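Local atomic coordinates of L-threonine-O-3-phosphate decarboxylase (Porphyromonas gingivalis, PDB entry 3FKD), a protein that probably uses bound pyridoxal 5'-phosphate to decarboxylate L-threonine O-3-phosphate, as a lyase of the class I and II aminotransferase family. Residues A78-I83 / P97-Y102; Q82-F87 / Y109-C114; S90-A95 / F132-N137; Y116-D121 / N140-L145. All coordinates share one frame; numbering follows the deposited sequence.

Contact 1 (A78-I83 / P97-Y102); sequences AAFYQI and PSFAEY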
# COMPACT_ATOMS: atom_id res chain seq x y z
N ALA A 78 4.13 -5.69 -2.72
CA ALA A 78 4.76 -5.00 -1.60
C ALA A 78 5.75 -5.88 -0.84
O ALA A 78 6.88 -5.46 -0.58
CB ALA A 78 3.73 -4.36 -0.63
N ALA A 79 5.30 -7.09 -0.49
CA ALA A 79 6.16 -8.07 0.17
C ALA A 79 7.49 -8.36 -0.55
O ALA A 79 8.48 -8.62 0.11
CB ALA A 79 5.41 -9.36 0.42
N PHE A 80 7.51 -8.33 -1.89
CA PHE A 80 8.72 -8.68 -2.65
C PHE A 80 9.77 -7.59 -2.48
O PHE A 80 10.95 -7.87 -2.30
CB PHE A 80 8.41 -8.87 -4.14
CG PHE A 80 7.50 -10.00 -4.42
CD1 PHE A 80 7.74 -11.24 -3.85
CD2 PHE A 80 6.41 -9.83 -5.23
CE1 PHE A 80 6.90 -12.27 -4.08
CE2 PHE A 80 5.57 -10.87 -5.49
CZ PHE A 80 5.81 -12.09 -4.91
N TYR A 81 9.28 -6.36 -2.53
CA TYR A 81 10.03 -5.16 -2.28
C TYR A 81 10.50 -5.05 -0.81
O TYR A 81 11.64 -4.66 -0.54
CB TYR A 81 9.12 -4.01 -2.64
CG TYR A 81 9.08 -3.74 -4.12
CD1 TYR A 81 10.03 -2.91 -4.73
CD2 TYR A 81 8.12 -4.34 -4.92
CE1 TYR A 81 10.00 -2.68 -6.09
CE2 TYR A 81 8.08 -4.08 -6.27
CZ TYR A 81 9.02 -3.25 -6.85
OH TYR A 81 8.98 -3.01 -8.19
N GLN A 82 9.62 -5.35 0.14
CA GLN A 82 10.08 -5.26 1.51
C GLN A 82 11.18 -6.28 1.81
O GLN A 82 12.04 -6.04 2.67
CB GLN A 82 8.93 -5.40 2.51
CG GLN A 82 9.06 -4.45 3.70
CD GLN A 82 8.22 -4.85 4.90
OE1 GLN A 82 7.00 -4.98 4.81
NE2 GLN A 82 8.88 -5.05 6.03
N ILE A 83 11.15 -7.43 1.13
CA ILE A 83 12.15 -8.49 1.31
C ILE A 83 13.49 -8.08 0.67
O ILE A 83 14.54 -8.17 1.30
CB ILE A 83 11.66 -9.83 0.68
CG1 ILE A 83 10.49 -10.44 1.47
CG2 ILE A 83 12.81 -10.83 0.54
CD1 ILE A 83 10.01 -11.77 0.87
N PRO A 97 11.35 -17.00 -17.85
CA PRO A 97 10.61 -15.79 -17.51
C PRO A 97 9.92 -15.93 -16.15
O PRO A 97 9.74 -17.06 -15.65
CB PRO A 97 9.57 -15.67 -18.63
CG PRO A 97 9.61 -16.97 -19.39
CD PRO A 97 10.64 -17.87 -18.81
N SER A 98 9.52 -14.79 -15.57
CA SER A 98 8.82 -14.74 -14.28
C SER A 98 8.21 -13.36 -14.05
O SER A 98 8.48 -12.43 -14.79
CB SER A 98 9.77 -15.08 -13.14
OG SER A 98 10.96 -14.30 -13.24
N PHE A 99 7.36 -13.25 -13.04
CA PHE A 99 6.78 -11.96 -12.63
C PHE A 99 7.88 -10.88 -12.53
O PHE A 99 8.83 -11.03 -11.78
CB PHE A 99 6.05 -12.16 -11.27
CG PHE A 99 5.20 -11.01 -10.86
CD1 PHE A 99 4.27 -10.46 -11.73
CD2 PHE A 99 5.28 -10.50 -9.59
CE1 PHE A 99 3.46 -9.41 -11.34
CE2 PHE A 99 4.49 -9.44 -9.20
CZ PHE A 99 3.59 -8.89 -10.07
N ALA A 100 7.74 -9.79 -13.27
CA ALA A 100 8.83 -8.82 -13.46
C ALA A 100 9.20 -8.14 -12.15
O ALA A 100 10.26 -7.48 -12.01
CB ALA A 100 8.42 -7.77 -14.51
N GLU A 101 8.31 -8.32 -11.19
CA GLU A 101 8.45 -7.68 -9.90
C GLU A 101 9.52 -8.28 -8.99
O GLU A 101 10.01 -7.58 -8.11
CB GLU A 101 7.09 -7.58 -9.22
CG GLU A 101 6.06 -6.81 -10.09
CD GLU A 101 6.45 -5.36 -10.29
OE1 GLU A 101 7.12 -4.79 -9.40
OE2 GLU A 101 6.08 -4.80 -11.35
N TYR A 102 9.90 -9.54 -9.18
CA TYR A 102 11.06 -10.04 -8.44
C TYR A 102 12.28 -9.25 -8.88
O TYR A 102 13.05 -8.75 -8.05
CB TYR A 102 11.31 -11.54 -8.61
CG TYR A 102 10.09 -12.41 -8.62
CD1 TYR A 102 8.97 -12.11 -7.81
CD2 TYR A 102 10.04 -13.56 -9.43
CE1 TYR A 102 7.83 -12.93 -7.83
CE2 TYR A 102 8.92 -14.37 -9.46
CZ TYR A 102 7.80 -14.06 -8.66
OH TYR A 102 6.69 -14.87 -8.70
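In the large domain of this fold-type I enzyme, helix 75-86 packs against the loop 97-99 and the first turn of helix 100-108. Aromatic contacts carry one half of the interface. F80 points at the second segment, and the edge of Y102 meets its face in a T-shaped pair. The ring planes stand at 77°, with centroids 5.1 Å apart. Y102 CE1 lies over the rim of the F80 ring, not its centre. F99 has CG anti to the backbone N (chi1 -169°), which swings its ring to the same end of F80. There F99 CE2 meets F80 CE2 at 4.1 Å, and the two side chains cross at about a right angle.

Outside the pair, Y102 OH is hydrogen-bonded to D166 OD2. D166 probably corresponds to the aspartate that meets the cofactor's pyridine nitrogen in relatives. F99 probably corresponds to their aromatic residue that stacks on the cofactor. F99 also packs on W226 of the second subunit.

The polar half is a single bond between Y81 and E101. The E101 chain bends at chi2 (-64°), which brings its carboxylate to the edge of the Y81 ring. E101 OE2 lies near D104 OD2, a like-charge approach that may favour protonation there. Y81 OH donates to E101 OE1 at 2.8 Å, nearly along the C-O axis of the acceptor.

Contact 2 (Q82-F87 / Y109-C114); sequences QIAQAF and YEHEVC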
# COMPACT_ATOMS: atom_id res chain seq x y z
N GLN A 82 9.62 -5.35 0.14
CA GLN A 82 10.08 -5.26 1.51
C GLN A 82 11.18 -6.28 1.81
O GLN A 82 12.04 -6.04 2.67
CB GLN A 82 8.93 -5.40 2.51
CG GLN A 82 9.06 -4.45 3.70
CD GLN A 82 8.22 -4.85 4.90
OE1 GLN A 82 7.00 -4.98 4.81
NE2 GLN A 82 8.88 -5.05 6.03
N ILE A 83 11.15 -7.43 1.13
CA ILE A 83 12.15 -8.49 1.31
C ILE A 83 13.49 -8.08 0.67
O ILE A 83 14.54 -8.17 1.30
CB ILE A 83 11.66 -9.83 0.68
CG1 ILE A 83 10.49 -10.44 1.47
CG2 ILE A 83 12.81 -10.83 0.54
CD1 ILE A 83 10.01 -11.77 0.87
N ALA A 84 13.43 -7.65 -0.59
CA ALA A 84 14.54 -7.03 -1.30
C ALA A 84 15.20 -5.96 -0.45
O ALA A 84 16.41 -5.99 -0.28
CB ALA A 84 14.08 -6.42 -2.59
N GLN A 85 14.39 -5.04 0.09
CA GLN A 85 14.86 -3.96 0.97
C GLN A 85 15.67 -4.46 2.16
O GLN A 85 16.85 -4.02 2.36
CB GLN A 85 13.71 -3.05 1.44
CG GLN A 85 14.17 -1.69 1.92
CD GLN A 85 13.05 -0.82 2.51
OE1 GLN A 85 11.89 -1.25 2.59
NE2 GLN A 85 13.39 0.38 2.95
N ALA A 86 15.07 -5.36 2.93
CA ALA A 86 15.72 -5.90 4.12
C ALA A 86 17.11 -6.52 3.82
O ALA A 86 17.91 -6.73 4.73
CB ALA A 86 14.82 -6.92 4.81
N PHE A 87 17.38 -6.84 2.54
CA PHE A 87 18.62 -7.52 2.17
C PHE A 87 19.36 -6.87 0.99
O PHE A 87 19.91 -7.56 0.12
CB PHE A 87 18.34 -9.02 1.93
CG PHE A 87 17.87 -9.73 3.17
CD1 PHE A 87 16.55 -9.70 3.54
CD2 PHE A 87 18.78 -10.37 4.01
CE1 PHE A 87 16.14 -10.30 4.70
CE2 PHE A 87 18.36 -10.97 5.18
CZ PHE A 87 17.04 -10.94 5.51
N TYR A 109 16.72 -2.39 -4.93
CA TYR A 109 17.57 -2.48 -3.75
C TYR A 109 19.00 -2.99 -4.04
O TYR A 109 19.70 -3.46 -3.14
CB TYR A 109 16.84 -3.19 -2.60
CG TYR A 109 15.66 -2.35 -2.18
CD1 TYR A 109 14.39 -2.59 -2.69
CD2 TYR A 109 15.83 -1.26 -1.33
CE1 TYR A 109 13.33 -1.81 -2.34
CE2 TYR A 109 14.75 -0.46 -0.96
CZ TYR A 109 13.50 -0.74 -1.47
OH TYR A 109 12.42 0.03 -1.13
N GLU A 110 19.41 -2.83 -5.29
CA GLU A 110 20.78 -3.12 -5.75
C GLU A 110 21.33 -4.51 -5.36
O GLU A 110 22.44 -4.63 -4.84
CB GLU A 110 21.73 -1.99 -5.37
CG GLU A 110 21.50 -0.69 -6.15
CD GLU A 110 21.86 0.59 -5.35
OE1 GLU A 110 22.34 0.47 -4.18
OE2 GLU A 110 21.66 1.71 -5.89
N HIS A 111 20.50 -5.53 -5.58
CA HIS A 111 20.90 -6.93 -5.56
C HIS A 111 21.73 -7.18 -6.82
O HIS A 111 21.48 -6.57 -7.86
CB HIS A 111 19.63 -7.82 -5.61
CG HIS A 111 18.99 -8.09 -4.28
ND1 HIS A 111 18.49 -7.08 -3.47
CD2 HIS A 111 18.75 -9.25 -3.62
CE1 HIS A 111 17.98 -7.61 -2.37
NE2 HIS A 111 18.13 -8.92 -2.43
N GLU A 112 22.72 -8.06 -6.75
CA GLU A 112 23.33 -8.57 -7.97
C GLU A 112 22.48 -9.73 -8.49
O GLU A 112 22.35 -10.75 -7.83
CB GLU A 112 24.77 -9.02 -7.74
CG GLU A 112 25.66 -7.93 -7.12
CD GLU A 112 27.12 -8.33 -6.98
OE1 GLU A 112 27.68 -8.17 -5.86
OE2 GLU A 112 27.70 -8.80 -8.00
N VAL A 113 21.90 -9.55 -9.67
CA VAL A 113 20.92 -10.48 -10.19
C VAL A 113 21.41 -11.47 -11.29
O VAL A 113 21.78 -11.08 -12.39
CB VAL A 113 19.62 -9.71 -10.65
CG1 VAL A 113 18.58 -10.68 -11.18
CG2 VAL A 113 19.04 -8.96 -9.48
N CYS A 114 21.38 -12.76 -10.95
CA CYS A 114 21.65 -13.84 -11.88
C CYS A 114 20.39 -14.46 -12.49
O CYS A 114 19.45 -14.85 -11.77
CB CYS A 114 22.37 -14.97 -11.15
SG CYS A 114 23.98 -14.56 -10.57
O HOH W 1 10.18 -1.34 0.12
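Q85 and Y109 form the tight part of this contact between the end of helix 75-86 and the turn leading into strand 112-117. Y109 points at the helix and lays one ring face on Q85. Q85 CB is 3.7 Å from the Y109 ring centroid and 13° off the normal, a CH-pi contact over the centre. The Q85 chain runs on extended, with CG anti to the backbone N, so its amide reaches the phenol end of the ring. The amide plane is turned 26° from the ring. A84 CB touches Y109 CD1 at 3.8 Å.

H111 meets backbone carbonyls without hydrogen-bonding to them, the angle from F87 O to H111 NE2 being poor. A84 O lies at the ring edge, 3.1 Å from H111 CE1; F87 O, 3.2 Å from the same atom, comes in obliquely. F87 O is hydrogen-bonded elsewhere, to S90 OG.

The polar Q85/Y109 tip, by contrast, is hydrated and lies at the dimer interface. Water 1 donates to Q85 OE1 and is 2.9 Å from Y109 OH. Q85 NE2 is hydrogen-bonded to Y109 OH of the second subunit, and reciprocally.

E110 is the C-prime residue of a Schellman motif that ends helix 100-108. That turn sends the chain into the edge strand 112-117, beside strand 91-96. Helix 213-220 packs on I83 and A86 of helix 75-86 and on F87 just after it.

Contact 3 (S90-A95 / F132-N137); sequences SRSLIA and FCWLCN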
# COMPACT_ATOMS: atom_id res chain seq x y z
N SER A 90 22.22 -8.10 -1.24
CA SER A 90 22.24 -9.51 -1.59
C SER A 90 22.42 -9.89 -3.07
O SER A 90 22.29 -9.07 -3.98
CB SER A 90 21.05 -10.24 -0.94
OG SER A 90 21.10 -10.13 0.49
N ARG A 91 22.79 -11.16 -3.27
CA ARG A 91 22.88 -11.77 -4.60
C ARG A 91 21.68 -12.67 -4.80
O ARG A 91 21.41 -13.56 -3.99
CB ARG A 91 24.20 -12.53 -4.76
CG ARG A 91 25.39 -11.58 -4.61
CD ARG A 91 26.75 -12.24 -4.58
NE ARG A 91 27.75 -11.18 -4.48
CZ ARG A 91 29.06 -11.37 -4.26
NH1 ARG A 91 29.55 -12.60 -4.11
NH2 ARG A 91 29.86 -10.31 -4.19
N SER A 92 20.97 -12.41 -5.88
CA SER A 92 19.74 -13.12 -6.19
C SER A 92 19.79 -13.85 -7.52
O SER A 92 20.16 -13.27 -8.55
CB SER A 92 18.54 -12.15 -6.16
OG SER A 92 18.29 -11.79 -4.83
N LEU A 93 19.42 -15.13 -7.46
CA LEU A 93 19.18 -15.99 -8.60
C LEU A 93 17.70 -15.94 -8.92
O LEU A 93 16.87 -16.30 -8.09
CB LEU A 93 19.58 -17.44 -8.26
CG LEU A 93 19.62 -18.51 -9.38
CD1 LEU A 93 20.50 -18.06 -10.54
CD2 LEU A 93 20.08 -19.87 -8.87
N ILE A 94 17.35 -15.48 -10.11
CA ILE A 94 15.96 -15.42 -10.51
C ILE A 94 15.69 -16.29 -11.77
O ILE A 94 16.31 -16.10 -12.81
CB ILE A 94 15.56 -13.97 -10.77
CG1 ILE A 94 15.81 -13.09 -9.52
CG2 ILE A 94 14.14 -13.89 -11.22
CD1 ILE A 94 15.56 -11.60 -9.73
N ALA A 95 14.77 -17.24 -11.69
CA ALA A 95 14.36 -17.97 -12.88
C ALA A 95 13.53 -17.08 -13.80
O ALA A 95 12.75 -16.28 -13.33
CB ALA A 95 13.60 -19.22 -12.51
N PHE A 132 19.76 -15.41 -2.24
CA PHE A 132 18.36 -15.63 -2.48
C PHE A 132 18.15 -16.26 -3.83
O PHE A 132 18.87 -15.99 -4.79
CB PHE A 132 17.59 -14.32 -2.41
CG PHE A 132 17.61 -13.70 -1.05
CD1 PHE A 132 16.72 -14.12 -0.08
CD2 PHE A 132 18.54 -12.73 -0.73
CE1 PHE A 132 16.75 -13.56 1.18
CE2 PHE A 132 18.58 -12.18 0.53
CZ PHE A 132 17.69 -12.59 1.48
N CYS A 133 17.13 -17.13 -3.86
CA CYS A 133 16.61 -17.69 -5.07
C CYS A 133 15.09 -17.49 -5.11
O CYS A 133 14.38 -17.85 -4.17
CB CYS A 133 16.95 -19.18 -5.15
SG CYS A 133 16.31 -19.95 -6.62
N TRP A 134 14.60 -16.93 -6.21
CA TRP A 134 13.22 -16.50 -6.34
C TRP A 134 12.40 -17.40 -7.29
O TRP A 134 12.59 -17.39 -8.51
CB TRP A 134 13.18 -15.04 -6.80
CG TRP A 134 13.88 -14.03 -5.85
CD1 TRP A 134 15.23 -13.95 -5.56
CD2 TRP A 134 13.26 -12.95 -5.12
NE1 TRP A 134 15.47 -12.91 -4.69
CE2 TRP A 134 14.29 -12.27 -4.43
CE3 TRP A 134 11.95 -12.49 -5.02
CZ2 TRP A 134 14.05 -11.17 -3.62
CZ3 TRP A 134 11.69 -11.39 -4.20
CH2 TRP A 134 12.75 -10.74 -3.51
N LEU A 135 11.50 -18.18 -6.73
CA LEU A 135 10.69 -19.09 -7.54
C LEU A 135 9.22 -18.83 -7.39
O LEU A 135 8.76 -18.17 -6.44
CB LEU A 135 11.00 -20.53 -7.18
CG LEU A 135 12.50 -20.77 -7.31
CD1 LEU A 135 12.94 -22.01 -6.57
CD2 LEU A 135 12.90 -20.80 -8.79
N CYS A 136 8.46 -19.32 -8.34
CA CYS A 136 7.02 -19.21 -8.24
C CYS A 136 6.49 -20.48 -8.82
O CYS A 136 6.87 -20.89 -9.91
CB CYS A 136 6.52 -17.95 -8.95
SG CYS A 136 4.75 -17.79 -9.12
N ASN A 137 5.63 -21.14 -8.07
CA ASN A 137 5.21 -22.47 -8.42
C ASN A 137 3.70 -22.62 -8.18
O ASN A 137 3.26 -22.52 -7.04
CB ASN A 137 6.03 -23.47 -7.58
CG ASN A 137 5.69 -24.90 -7.91
OD1 ASN A 137 5.55 -25.23 -9.06
ND2 ASN A 137 5.53 -25.73 -6.91
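The F132 ring is met at its edge by S90, whose OG stands 3.2 Å from F132 CE2. S90 OG is hydrogen-bonded to F87 O, so this approach is only packing. F87 makes an edge-to-face pair with the same ring. The W134 indole presents its N-H edge to S92 and lies beside I94, both side chains pointing the same way. I94 CG1 is 4.1 Å from W134 CD1, obliquely placed. Both rings have CG beside the backbone N and lie on the sheet face that also carries S92 and I94. The other face carries L93 and C133.

Strands 91-95 and 132-136 run parallel, at 22° to each other. F132 N donates to R91 O at 3.0 Å. L93 N then donates to F132 O at 2.9 Å, the straightest of the three bonds (169°). W134 N donates to L93 O at 3.0 Å, nearly along the C=O axis. Beyond this the strands diverge, and the CA atoms of A95 and L135 are 6.6 Å apart.

One side-chain bond reinforces the ladder. W134 NE1 donates to S92 OG at 3.0 Å, bent at 142°, though the place of that hydroxyl is less sure. Strand 91-96 is flanked on its other side by strand 112-117, and helix 100-108 covers the W134 face through Y102 and C106. The buried indole N-H probably finds its acceptor on the neighbouring strand, which would help to fix the ring.

Contact 4 (Y116-D121 / N140-L145); sequences YPSNED and NPDGRL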
# COMPACT_ATOMS: atom_id res chain seq x y z
N TYR A 116 18.31 -17.45 -14.87
CA TYR A 116 18.31 -18.88 -15.03
C TYR A 116 16.96 -19.35 -15.59
O TYR A 116 15.90 -18.91 -15.14
CB TYR A 116 18.62 -19.57 -13.70
CG TYR A 116 18.94 -21.02 -13.91
CD1 TYR A 116 17.94 -21.98 -13.89
CD2 TYR A 116 20.25 -21.42 -14.21
CE1 TYR A 116 18.23 -23.33 -14.14
CE2 TYR A 116 20.56 -22.75 -14.44
CZ TYR A 116 19.54 -23.70 -14.41
OH TYR A 116 19.84 -25.02 -14.63
N PRO A 117 17.01 -20.24 -16.59
CA PRO A 117 15.82 -20.66 -17.35
C PRO A 117 14.86 -21.54 -16.53
O PRO A 117 15.27 -22.58 -16.03
CB PRO A 117 16.42 -21.48 -18.50
CG PRO A 117 17.89 -21.25 -18.48
CD PRO A 117 18.22 -20.94 -17.04
N SER A 118 13.61 -21.13 -16.42
CA SER A 118 12.64 -21.90 -15.64
C SER A 118 12.38 -23.30 -16.22
O SER A 118 12.02 -24.23 -15.48
CB SER A 118 11.32 -21.13 -15.45
OG SER A 118 10.78 -20.70 -16.68
N ASN A 119 12.56 -23.50 -17.52
CA ASN A 119 12.31 -24.85 -18.01
C ASN A 119 13.55 -25.69 -18.24
O ASN A 119 13.61 -26.55 -19.10
CB ASN A 119 11.31 -24.88 -19.16
CG ASN A 119 9.86 -24.91 -18.64
OD1 ASN A 119 9.48 -25.79 -17.84
ND2 ASN A 119 9.05 -23.93 -19.06
N GLU A 120 14.53 -25.40 -17.41
CA GLU A 120 15.71 -26.22 -17.27
C GLU A 120 15.74 -26.41 -15.76
O GLU A 120 15.06 -25.69 -15.03
CB GLU A 120 16.90 -25.50 -17.88
CG GLU A 120 16.46 -24.86 -19.24
CD GLU A 120 17.61 -24.47 -20.17
OE1 GLU A 120 18.79 -24.64 -19.76
OE2 GLU A 120 17.32 -23.97 -21.30
N ASP A 121 16.42 -27.44 -15.29
CA ASP A 121 16.19 -27.86 -13.93
C ASP A 121 16.93 -26.93 -13.01
O ASP A 121 18.16 -26.88 -13.03
CB ASP A 121 16.66 -29.30 -13.72
CG ASP A 121 16.45 -29.79 -12.31
OD1 ASP A 121 15.85 -29.05 -11.51
OD2 ASP A 121 16.89 -30.92 -12.00
N ASN A 140 4.33 -18.00 -13.27
CA ASN A 140 3.82 -16.98 -14.20
C ASN A 140 5.01 -16.54 -15.06
O ASN A 140 5.98 -16.07 -14.53
CB ASN A 140 3.31 -15.81 -13.31
CG ASN A 140 2.99 -14.54 -14.09
OD1 ASN A 140 2.63 -14.56 -15.26
ND2 ASN A 140 3.08 -13.41 -13.40
N PRO A 141 4.93 -16.67 -16.41
CA PRO A 141 3.79 -16.94 -17.28
C PRO A 141 3.75 -18.38 -17.79
O PRO A 141 2.79 -18.76 -18.43
CB PRO A 141 4.08 -16.01 -18.47
CG PRO A 141 5.60 -15.73 -18.41
CD PRO A 141 6.14 -16.51 -17.24
N ASP A 142 4.82 -19.13 -17.52
CA ASP A 142 5.13 -20.47 -18.02
C ASP A 142 4.19 -21.57 -17.62
O ASP A 142 3.96 -22.52 -18.36
CB ASP A 142 6.44 -20.90 -17.36
CG ASP A 142 7.56 -20.82 -18.27
OD1 ASP A 142 7.25 -20.60 -19.46
OD2 ASP A 142 8.71 -20.94 -17.83
N GLY A 143 3.76 -21.49 -16.36
CA GLY A 143 3.05 -22.58 -15.71
C GLY A 143 4.00 -23.67 -15.29
O GLY A 143 3.58 -24.78 -15.01
N ARG A 144 5.29 -23.38 -15.27
CA ARG A 144 6.26 -24.40 -14.89
C ARG A 144 5.97 -24.82 -13.47
O ARG A 144 5.73 -24.00 -12.63
CB ARG A 144 7.69 -23.88 -15.03
CG ARG A 144 8.75 -24.92 -14.78
CD ARG A 144 9.21 -25.01 -13.32
NE ARG A 144 9.18 -23.73 -12.59
CZ ARG A 144 10.22 -22.91 -12.43
NH1 ARG A 144 11.40 -23.22 -12.96
NH2 ARG A 144 10.08 -21.77 -11.73
N LEU A 145 5.94 -26.11 -13.21
CA LEU A 145 5.58 -26.58 -11.87
C LEU A 145 6.62 -27.58 -11.40
O LEU A 145 6.88 -28.58 -12.07
CB LEU A 145 4.18 -27.22 -11.86
CG LEU A 145 3.56 -27.60 -10.48
CD1 LEU A 145 2.94 -26.42 -9.80
CD2 LEU A 145 2.48 -28.72 -10.58
O HOH W 2 9.90 -21.15 -20.31
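D142 OD2 is the best-held polar atom, gripped by two hydrogen bonds. S118 OG donates to D142 OD2 at 2.4 Å, nearly along the C-O axis. That is very short, and the exact value deserves caution. Water 2 donates the second bond to D142 OD2, at 2.8 Å. The same water accepts from N119 ND2. N119 and D142 reach toward each other tip to tip, and the water joins them. The direct approach of N119 ND2 to D142 OD2, at 3.3 Å, has too poor an angle for a bond.

S118 OG sits between its backbone N and carbonyl carbon (chi1 53°), the crowded position, and this turns it to the carboxylate. I96 O shares this hydroxyl and competes for its one proton, unless D142 is protonated, as the short distance might hint.

R144 closes the other side of S118. Its chain bends at chi2 and chi3, and the guanidinium lays one face over S118 CB. R144 NH1 gives a weak bond to S118 O, 2.8 Å long but only 126° at the hydrogen. N119 slides past R144 in the opposite direction, with N119 OD1 3.3 Å from R144 CG.

A type I turn from P117 to E120 shapes the first segment. Y116 OH adds a bond to D121 O, coming from above the carbonyl plane.

The second segment begins with the N-P-x-G sequence of aminotransferase-fold enzymes, its P141 after a cis peptide and G143 at positive phi. N140 makes a weak bond to R319, consistent with the asparagine and carboxylate-binding arginine of related active sites.

Contacts 1, 2 and 3 form one cluster, with centres about 10 Å apart in each pair. Contact 1 and contact 2 share Q82 and I83 of helix 75-86, and both reach the second subunit. W134 of contact 3 packs under F80, I83 and Y102, so the helices lie directly on the sheet. Strand 112-117 ties contact 2 to contact 4, whose centres are about 21 Å apart. Contact 4 lies about 12 Å from contact 3, centre to centre, beyond the C-terminal ends of strands 112-117 and 132-136. P97 touches S118 and P141, and F99 touches N140. Contacts 1 and 4 thus meet near D166 and R319, around the probable cofactor pocket.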